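Local coordinates for protein Abbfa_003403 (Acinetobacter baumannii, PDB 4ZXH) that probably builds a peptide product as a four-domain nonribosomal peptide synthetase, with condensation, adenylation, carrier and thioesterase domains in one chain, at residues Y39-F45 / I141-H147; W87-N93 / P124-I129. The contacts are given in a common frame with arbitrary orientation. Residues are numbered along the deposited sequence.

Interaction 1: Y39-F45 / I141-H147; sequences YNMVVAF and IAFVIHH. With PX4 (1,2-dimyristoyl-sn-glycero-3-phosphocholine), chain C; PNS (4'-phosphopantetheine), chain B.
Run 40-45 and 141-146 as extended antiparallel neighbours, axes 4.5 Å apart and directions 154° apart, in the register Asn-40/His-146 through Phe-45/Ile-141. Met-41/Ile-145, Val-43/Phe-143 and Phe-45/Ile-141 are the hydrogen-bonded pairs: Ile-145 N to Met-41 O is 2.8 Å and Phe-143 N to Val-43 O 2.9 Å, while the return bond from Met-41 N to Ile-145 O, 2.9 Å, is bent and weak. Beyond the strand ends, His-147 N still reaches Tyr-39 O at 2.8 Å. Met-41 loses the most surface. With chi1 m and chi2 t it lays SD over the face of the His-147 imidazole (chi1 t), 4.2 Å from the ring centroid, a sulfur-aromatic contact. Phe-143, chi1 m, sits on the same sheet face as Met-41; its CB meets Val-43 CG1 at 4.0 Å, and its CZ touches PX4 C32 at 3.4 Å. The other face carries Val-42, Ala-44, Ala-142 and Val-144, partly covered by helix 104-115. Tyr-39 OH lies 3.1 Å from PNS N41. His-146 and His-147 begin an HHxxxD sequence, matching the active-site signature of condensation domains, so this end of the strand pair probably borders the active site.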
loop_
_atom_site.group_PDB
_atom_site.type_symbol
_atom_site.label_atom_id
_atom_site.label_comp_id
_atom_site.label_asym_id
_atom_site.label_seq_id
_atom_site.Cartn_x
_atom_site.Cartn_y
_atom_site.Cartn_z
ATOM N N TYR A 39 19.896 -2.070 10.667
ATOM C CA TYR A 39 20.610 -3.183 11.302
ATOM C C TYR A 39 22.105 -2.885 11.568
ATOM O O TYR A 39 22.914 -3.797 11.730
ATOM C CB TYR A 39 20.457 -4.450 10.451
ATOM C CG TYR A 39 19.045 -4.949 10.453
ATOM C CD1 TYR A 39 18.552 -5.689 11.526
ATOM C CD2 TYR A 39 18.176 -4.644 9.407
ATOM C CE1 TYR A 39 17.235 -6.129 11.547
ATOM C CE2 TYR A 39 16.855 -5.078 9.421
ATOM C CZ TYR A 39 16.392 -5.818 10.502
ATOM O OH TYR A 39 15.089 -6.268 10.523
ATOM N N ASN A 40 22.449 -1.602 11.612
ATOM C CA ASN A 40 23.765 -1.140 12.039
ATOM C C ASN A 40 23.883 -1.080 13.554
ATOM O O ASN A 40 23.577 -0.043 14.139
ATOM C CB ASN A 40 24.041 0.263 11.495
ATOM C CG ASN A 40 24.241 0.293 10.004
ATOM O OD1 ASN A 40 23.850 -0.618 9.289
ATOM N ND2 ASN A 40 24.853 1.359 9.525
ATOM N N MET A 41 24.311 -2.166 14.199
ATOM C CA MET A 41 24.542 -2.119 15.637
ATOM C C MET A 41 25.690 -1.141 15.967
ATOM O O MET A 41 26.732 -1.093 15.279
ATOM C CB MET A 41 24.870 -3.493 16.189
ATOM C CG MET A 41 24.118 -4.640 15.560
ATOM S SD MET A 41 24.406 -6.189 16.391
ATOM C CE MET A 41 23.726 -5.787 17.987
ATOM N N VAL A 42 25.491 -0.361 17.020
ATOM C CA VAL A 42 26.441 0.668 17.391
ATOM C C VAL A 42 26.631 0.712 18.885
ATOM O O VAL A 42 25.669 0.926 19.628
ATOM C CB VAL A 42 25.988 2.092 16.946
ATOM C CG1 VAL A 42 27.000 3.142 17.434
ATOM C CG2 VAL A 42 25.800 2.165 15.453
ATOM N N VAL A 43 27.869 0.515 19.321
ATOM C CA VAL A 43 28.249 0.808 20.690
ATOM C C VAL A 43 29.287 1.942 20.632
ATOM O O VAL A 43 30.219 1.886 19.815
ATOM C CB VAL A 43 28.809 -0.452 21.410
ATOM C CG1 VAL A 43 29.907 -1.106 20.605
ATOM C CG2 VAL A 43 29.333 -0.099 22.767
ATOM N N ALA A 44 29.116 2.971 21.471
ATOM C CA ALA A 44 29.992 4.154 21.426
ATOM C C ALA A 44 30.488 4.606 22.803
ATOM O O ALA A 44 29.814 4.419 23.830
ATOM C CB ALA A 44 29.273 5.312 20.748
ATOM N N PHE A 45 31.659 5.239 22.825
ATOM C CA PHE A 45 32.261 5.602 24.097
ATOM C C PHE A 45 32.947 6.940 24.054
ATOM O O PHE A 45 33.496 7.352 23.035
ATOM C CB PHE A 45 33.269 4.540 24.554
ATOM C CG PHE A 45 32.667 3.181 24.795
ATOM C CD1 PHE A 45 31.867 2.946 25.905
ATOM C CD2 PHE A 45 32.908 2.137 23.921
ATOM C CE1 PHE A 45 31.308 1.695 26.141
ATOM C CE2 PHE A 45 32.358 0.878 24.151
ATOM C CZ PHE A 45 31.560 0.659 25.270
ATOM N N ILE A 141 34.494 7.433 20.232
ATOM C CA ILE A 141 34.801 6.288 19.393
ATOM C C ILE A 141 33.536 5.490 19.236
ATOM O O ILE A 141 32.964 5.060 20.234
ATOM C CB ILE A 141 35.890 5.394 20.007
ATOM C CG1 ILE A 141 37.082 6.226 20.437
ATOM C CG2 ILE A 141 36.366 4.363 19.007
ATOM C CD1 ILE A 141 37.839 6.849 19.282
ATOM N N ALA A 142 33.094 5.283 18.001
ATOM C CA ALA A 142 31.867 4.523 17.767
ATOM C C ALA A 142 32.151 3.318 16.892
ATOM O O ALA A 142 32.690 3.444 15.787
ATOM C CB ALA A 142 30.791 5.400 17.134
ATOM N N PHE A 143 31.790 2.148 17.408
ATOM C CA PHE A 143 31.952 0.895 16.702
ATOM C C PHE A 143 30.627 0.532 16.052
ATOM O O PHE A 143 29.609 0.473 16.738
ATOM C CB PHE A 143 32.385 -0.212 17.658
ATOM C CG PHE A 143 33.667 0.067 18.366
ATOM C CD1 PHE A 143 34.864 -0.432 17.883
ATOM C CD2 PHE A 143 33.684 0.837 19.522
ATOM C CE1 PHE A 143 36.052 -0.179 18.535
ATOM C CE2 PHE A 143 34.871 1.096 20.168
ATOM C CZ PHE A 143 36.055 0.587 19.663
ATOM N N VAL A 144 30.647 0.297 14.740
ATOM C CA VAL A 144 29.454 -0.076 13.978
ATOM C C VAL A 144 29.602 -1.476 13.395
ATOM O O VAL A 144 30.530 -1.728 12.619
ATOM C CB VAL A 144 29.196 0.870 12.813
ATOM C CG1 VAL A 144 27.795 0.687 12.315
ATOM C CG2 VAL A 144 29.403 2.289 13.229
ATOM N N ILE A 145 28.701 -2.383 13.752
ATOM C CA ILE A 145 28.752 -3.733 13.203
ATOM C C ILE A 145 27.399 -4.095 12.623
ATOM O O ILE A 145 26.377 -3.979 13.303
ATOM C CB ILE A 145 29.123 -4.806 14.263
ATOM C CG1 ILE A 145 30.477 -4.546 14.878
ATOM C CG2 ILE A 145 29.199 -6.141 13.624
ATOM C CD1 ILE A 145 30.435 -3.849 16.211
ATOM N N HIS A 146 27.377 -4.555 11.383
ATOM C CA HIS A 146 26.111 -4.949 10.791
ATOM C C HIS A 146 25.592 -6.237 11.424
ATOM O O HIS A 146 26.351 -7.196 11.640
ATOM C CB HIS A 146 26.253 -5.113 9.291
ATOM C CG HIS A 146 24.943 -5.175 8.578
ATOM N ND1 HIS A 146 24.163 -6.308 8.566
ATOM C CD2 HIS A 146 24.267 -4.240 7.870
ATOM C CE1 HIS A 146 23.069 -6.074 7.862
ATOM N NE2 HIS A 146 23.104 -4.825 7.435
ATOM N N HIS A 147 24.297 -6.249 11.725
ATOM C CA HIS A 147 23.666 -7.352 12.462
ATOM C C HIS A 147 23.680 -8.680 11.658
ATOM O O HIS A 147 23.597 -9.770 12.238
ATOM C CB HIS A 147 22.239 -6.943 12.834
ATOM C CG HIS A 147 21.643 -7.718 13.975
ATOM N ND1 HIS A 147 21.870 -9.057 14.169
ATOM C CD2 HIS A 147 20.785 -7.323 14.950
ATOM C CE1 HIS A 147 21.187 -9.464 15.238
ATOM N NE2 HIS A 147 20.526 -8.435 15.722
HETATM O O1 PX4 C . 46.736 9.725 15.273
HETATM O O2 PX4 C . 46.104 11.465 17.109
HETATM P P1 PX4 C . 46.600 10.088 16.736
HETATM O O3 PX4 C . 47.983 9.807 17.523
HETATM C C1 PX4 C . 49.282 9.906 16.936
HETATM C C2 PX4 C . 50.325 9.829 18.055
HETATM N N1 PX4 C . 51.710 9.689 17.556
HETATM C C3 PX4 C . 51.916 10.499 16.342
HETATM C C4 PX4 C . 52.645 10.141 18.601
HETATM C C5 PX4 C . 51.996 8.276 17.264
HETATM O O4 PX4 C . 45.661 8.991 17.465
HETATM C C6 PX4 C . 44.494 9.310 18.229
HETATM C C7 PX4 C . 43.522 8.139 18.127
HETATM C C8 PX4 C . 43.758 7.546 16.740
HETATM O O5 PX4 C . 42.901 6.430 16.517
HETATM C C9 PX4 C . 43.329 5.290 15.716
HETATM O O6 PX4 C . 44.490 5.192 15.358
HETATM C C10 PX4 C . 42.329 4.225 15.345
HETATM C C11 PX4 C . 42.512 2.981 16.201
HETATM C C12 PX4 C . 41.213 2.671 16.930
HETATM C C13 PX4 C . 41.026 1.163 17.010
HETATM C C14 PX4 C . 40.853 0.726 18.456
HETATM C C15 PX4 C . 41.076 -0.773 18.537
HETATM C C16 PX4 C . 39.849 -1.448 19.114
HETATM C C17 PX4 C . 39.950 -2.954 18.960
HETATM C C18 PX4 C . 39.341 -3.393 17.629
HETATM C C19 PX4 C . 37.979 -4.041 17.811
HETATM C C20 PX4 C . 37.193 -3.979 16.505
HETATM C C21 PX4 C . 35.865 -4.726 16.633
HETATM C C22 PX4 C . 34.784 -4.164 15.723
HETATM O O7 PX4 C . 43.780 7.156 19.141
HETATM C C23 PX4 C . 42.567 6.712 19.841
HETATM O O8 PX4 C . 41.633 7.489 19.882
HETATM C C24 PX4 C . 42.472 5.319 20.471
HETATM C C25 PX4 C . 41.156 4.999 21.200
HETATM C C26 PX4 C . 41.059 3.527 21.644
HETATM C C27 PX4 C . 39.703 3.166 22.283
HETATM C C28 PX4 C . 39.603 1.720 22.780
HETATM C C29 PX4 C . 38.244 1.372 23.412
HETATM C C30 PX4 C . 38.177 -0.061 23.963
HETATM C C31 PX4 C . 36.788 -0.744 23.925
HETATM C C32 PX4 C . 36.463 -1.260 22.514
HETATM C C33 PX4 C . 35.397 -2.361 22.411
HETATM C C34 PX4 C . 34.812 -2.446 20.998
HETATM C C35 PX4 C . 34.341 -3.831 20.544
HETATM C C36 PX4 C . 32.862 -3.843 20.192
HETATM O O23 PNS B . 9.672 -12.510 2.015
HETATM P P24 PNS B . 10.724 -13.581 2.136
HETATM O O25 PNS B . 10.326 -15.009 1.877
HETATM O O27 PNS B . 11.248 -13.483 3.659
HETATM C C28 PNS B . 11.737 -12.250 4.177
HETATM C C29 PNS B . 12.218 -12.472 5.600
HETATM C C30 PNS B . 13.284 -13.566 5.510
HETATM C C31 PNS B . 11.042 -12.928 6.466
HETATM C C32 PNS B . 12.767 -11.154 6.166
HETATM O O33 PNS B . 11.825 -10.121 5.832
HETATM C C34 PNS B . 12.990 -11.259 7.662
HETATM O O35 PNS B . 13.783 -12.062 8.152
HETATM N N36 PNS B . 12.311 -10.445 8.458
HETATM C C37 PNS B . 12.454 -10.471 9.905
HETATM C C38 PNS B . 12.935 -9.089 10.346
HETATM C C39 PNS B . 13.814 -9.225 11.551
HETATM O O40 PNS B . 14.583 -10.169 11.662
HETATM N N41 PNS B . 13.666 -8.251 12.438
HETATM C C42 PNS B . 14.356 -8.078 13.693
HETATM C C43 PNS B . 13.513 -7.011 14.361
HETATM S S44 PNS B . 12.375 -7.841 15.479
#

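Interaction 2: W87-N93 / P124-I129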
loop_
_atom_site.group_PDB
_atom_site.type_symbol
_atom_site.label_atom_id
_atom_site.label_comp_id
_atom_site.label_asym_id
_atom_site.label_seq_id
_atom_site.Cartn_x
_atom_site.Cartn_y
_atom_site.Cartn_z
ATOM N N TRP A 87 38.228 -13.932 4.461
ATOM C CA TRP A 87 39.415 -13.377 3.820
ATOM C C TRP A 87 40.631 -13.511 4.728
ATOM O O TRP A 87 40.505 -13.393 5.938
ATOM C CB TRP A 87 39.188 -11.908 3.474
ATOM C CG TRP A 87 38.113 -11.703 2.480
ATOM C CD1 TRP A 87 36.782 -11.548 2.730
ATOM C CD2 TRP A 87 38.265 -11.638 1.060
ATOM N NE1 TRP A 87 36.094 -11.385 1.547
ATOM C CE2 TRP A 87 36.986 -11.441 0.509
ATOM C CE3 TRP A 87 39.363 -11.722 0.200
ATOM C CZ2 TRP A 87 36.773 -11.325 -0.859
ATOM C CZ3 TRP A 87 39.147 -11.614 -1.160
ATOM C CH2 TRP A 87 37.862 -11.416 -1.677
ATOM N N ASP A 88 41.808 -13.744 4.160
ATOM C CA ASP A 88 43.013 -13.859 4.981
ATOM C C ASP A 88 43.310 -12.541 5.694
ATOM O O ASP A 88 43.929 -12.522 6.760
ATOM C CB ASP A 88 44.220 -14.283 4.135
ATOM C CG ASP A 88 44.617 -13.238 3.103
ATOM O OD1 ASP A 88 43.775 -12.382 2.738
ATOM O OD2 ASP A 88 45.780 -13.283 2.641
ATOM N N ARG A 89 42.864 -11.439 5.099
ATOM C CA ARG A 89 43.064 -10.121 5.690
ATOM C C ARG A 89 42.129 -9.083 5.086
ATOM O O ARG A 89 41.730 -9.185 3.937
ATOM C CB ARG A 89 44.512 -9.678 5.522
ATOM C CG ARG A 89 44.862 -9.345 4.105
ATOM C CD ARG A 89 46.313 -8.951 3.992
ATOM N NE ARG A 89 47.248 -10.023 4.354
ATOM C CZ ARG A 89 47.777 -10.893 3.489
ATOM N NH1 ARG A 89 47.442 -10.844 2.199
ATOM N NH2 ARG A 89 48.632 -11.828 3.914
ATOM N N VAL A 90 41.778 -8.088 5.887
ATOM C CA VAL A 90 40.883 -7.020 5.471
ATOM C C VAL A 90 41.504 -5.670 5.834
ATOM O O VAL A 90 42.081 -5.521 6.913
ATOM C CB VAL A 90 39.512 -7.150 6.147
ATOM C CG1 VAL A 90 38.610 -6.021 5.719
ATOM C CG2 VAL A 90 38.877 -8.459 5.784
ATOM N N TYR A 91 41.417 -4.680 4.957
ATOM C CA TYR A 91 41.895 -3.372 5.368
ATOM C C TYR A 91 40.787 -2.764 6.223
ATOM O O TYR A 91 39.648 -2.672 5.791
ATOM C CB TYR A 91 42.266 -2.484 4.171
ATOM C CG TYR A 91 43.007 -1.207 4.569
ATOM C CD1 TYR A 91 44.318 -1.256 5.041
ATOM C CD2 TYR A 91 42.399 0.047 4.463
ATOM C CE1 TYR A 91 44.995 -0.099 5.411
ATOM C CE2 TYR A 91 43.074 1.207 4.823
ATOM C CZ TYR A 91 44.370 1.128 5.297
ATOM O OH TYR A 91 45.048 2.271 5.660
ATOM N N PRO A 92 41.115 -2.394 7.468
ATOM C CA PRO A 92 40.081 -1.886 8.373
ATOM C C PRO A 92 39.526 -0.591 7.852
ATOM O O PRO A 92 40.267 0.199 7.258
ATOM C CB PRO A 92 40.828 -1.656 9.693
ATOM C CG PRO A 92 42.107 -2.442 9.563
ATOM C CD PRO A 92 42.444 -2.411 8.100
ATOM N N ASN A 93 38.236 -0.384 8.067
ATOM C CA ASN A 93 37.591 0.859 7.700
ATOM C C ASN A 93 37.413 1.729 8.947
ATOM O O ASN A 93 36.389 1.678 9.657
ATOM C CB ASN A 93 36.261 0.579 7.008
ATOM C CG ASN A 93 35.616 1.824 6.485
ATOM O OD1 ASN A 93 36.156 2.917 6.644
ATOM N ND2 ASN A 93 34.462 1.678 5.846
ATOM N N PRO A 124 33.933 -6.687 2.131
ATOM C CA PRO A 124 34.462 -6.590 3.497
ATOM C C PRO A 124 35.184 -5.281 3.705
ATOM O O PRO A 124 35.692 -4.744 2.732
ATOM C CB PRO A 124 35.439 -7.757 3.574
ATOM C CG PRO A 124 35.942 -7.883 2.197
ATOM C CD PRO A 124 34.812 -7.500 1.275
ATOM N N PRO A 125 35.262 -4.789 4.951
ATOM C CA PRO A 125 34.736 -5.426 6.168
ATOM C C PRO A 125 33.272 -5.092 6.413
ATOM O O PRO A 125 32.797 -4.123 5.832
ATOM C CB PRO A 125 35.623 -4.844 7.275
ATOM C CG PRO A 125 36.046 -3.501 6.743
ATOM C CD PRO A 125 36.078 -3.594 5.249
ATOM N N LEU A 126 32.570 -5.869 7.241
ATOM C CA LEU A 126 31.172 -5.551 7.570
ATOM C C LEU A 126 31.076 -4.857 8.927
ATOM O O LEU A 126 30.109 -5.027 9.672
ATOM C CB LEU A 126 30.294 -6.792 7.570
ATOM C CG LEU A 126 30.316 -7.731 6.366
ATOM C CD1 LEU A 126 29.035 -8.484 6.298
ATOM C CD2 LEU A 126 30.613 -7.038 5.056
ATOM N N TRP A 127 32.096 -4.068 9.235
ATOM C CA TRP A 127 32.124 -3.286 10.453
ATOM C C TRP A 127 33.004 -2.063 10.222
ATOM O O TRP A 127 33.827 -2.058 9.304
ATOM C CB TRP A 127 32.630 -4.130 11.622
ATOM C CG TRP A 127 33.913 -4.835 11.330
ATOM C CD1 TRP A 127 34.068 -6.022 10.674
ATOM C CD2 TRP A 127 35.225 -4.410 11.706
ATOM N NE1 TRP A 127 35.403 -6.358 10.605
ATOM C CE2 TRP A 127 36.135 -5.385 11.241
ATOM C CE3 TRP A 127 35.725 -3.304 12.399
ATOM C CZ2 TRP A 127 37.516 -5.281 11.440
ATOM C CZ3 TRP A 127 37.111 -3.204 12.605
ATOM C CH2 TRP A 127 37.982 -4.179 12.121
ATOM N N ARG A 128 32.797 -1.021 11.028
ATOM C CA ARG A 128 33.554 0.231 10.930
ATOM C C ARG A 128 33.820 0.802 12.306
ATOM O O ARG A 128 33.083 0.538 13.260
ATOM C CB ARG A 128 32.802 1.279 10.140
ATOM C CG ARG A 128 32.379 0.875 8.769
ATOM C CD ARG A 128 31.912 2.107 8.042
ATOM N NE ARG A 128 30.782 2.764 8.697
ATOM C CZ ARG A 128 29.523 2.639 8.278
ATOM N NH1 ARG A 128 29.257 1.874 7.225
ATOM N NH2 ARG A 128 28.539 3.291 8.889
ATOM N N ILE A 129 34.863 1.614 12.392
ATOM C CA ILE A 129 35.144 2.378 13.590
ATOM C C ILE A 129 35.173 3.848 13.231
ATOM O O ILE A 129 35.916 4.246 12.328
ATOM C CB ILE A 129 36.485 1.983 14.215
ATOM C CG1 ILE A 129 36.467 0.508 14.593
ATOM C CG2 ILE A 129 36.776 2.867 15.419
ATOM C CD1 ILE A 129 37.836 -0.063 14.825
#
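Val-90 is the hydrophobic hub here, pressing on two consecutive prolines. Its CG1 comes within 3.5 Å of Pro-125 CD, and its CG2 lies 4.1 Å from Pro-124 CB. The peptide bond between the prolines is cis, and the CA-to-CB bonds of both point toward the 87-93 segment. One step out, Pro-124 CG sits over the face of the Trp-87 indole, 3.9 Å from the centroid of its five-membered ring: a CH-pi contact. The indole NE1 is hydrogen-bonded elsewhere, to Ser-74. In the other direction, Tyr-91 O rests 3.7 Å from Pro-125 CD, and Met-65 of helix 56-67 touches Val-90, Pro-92 and Trp-127, covering this side.

Asn-93, which gives up more surface than any other residue of the contact, forms the polar edge. Its CB stands 4.1 Å from Pro-125 CG, while its amide ND2 packs at 3.4 Å against Arg-128 CD, the aliphatic part of a side chain whose guanidinium bonds to His-130 and Gln-117. The one hydrogen bond joining the segments is backbone to backbone, Ile-129 N to Asn-93 O at 3.1 Å and nearly straight. Ile-129 also bonds to the backbone of Ile-95, so the bond from Ile-129 N to Asn-93 O is continuous with the parallel pairing of edge strand 94-98 with strand 127-135 in the mixed sheet of the condensation domain.

Interactions 1 and 2 belong to one sheet, with strand 127-135 between edge strand 94-98 and strand 138-146; their centres are 14 Å apart. Along the chain interaction 2 is nested within the loop that interaction 1 closes. They meet directly: Val-144 O lies 2.9 Å from Arg-128 N, a probable hydrogen bond, and Phe-143 CD1 packs 3.8 Å from Ile-129 CG1. Trp-127 and Phe-143, one from each contact, together help line the PX4 lipid pocket. At the other end of interaction 1 the phosphopantetheine carried on Ser-1008 reaches in, leaving its S44 8.2 Å from His-147 NE2, so lipid and cofactor approach opposite ends of the 39-45/141-147 pair.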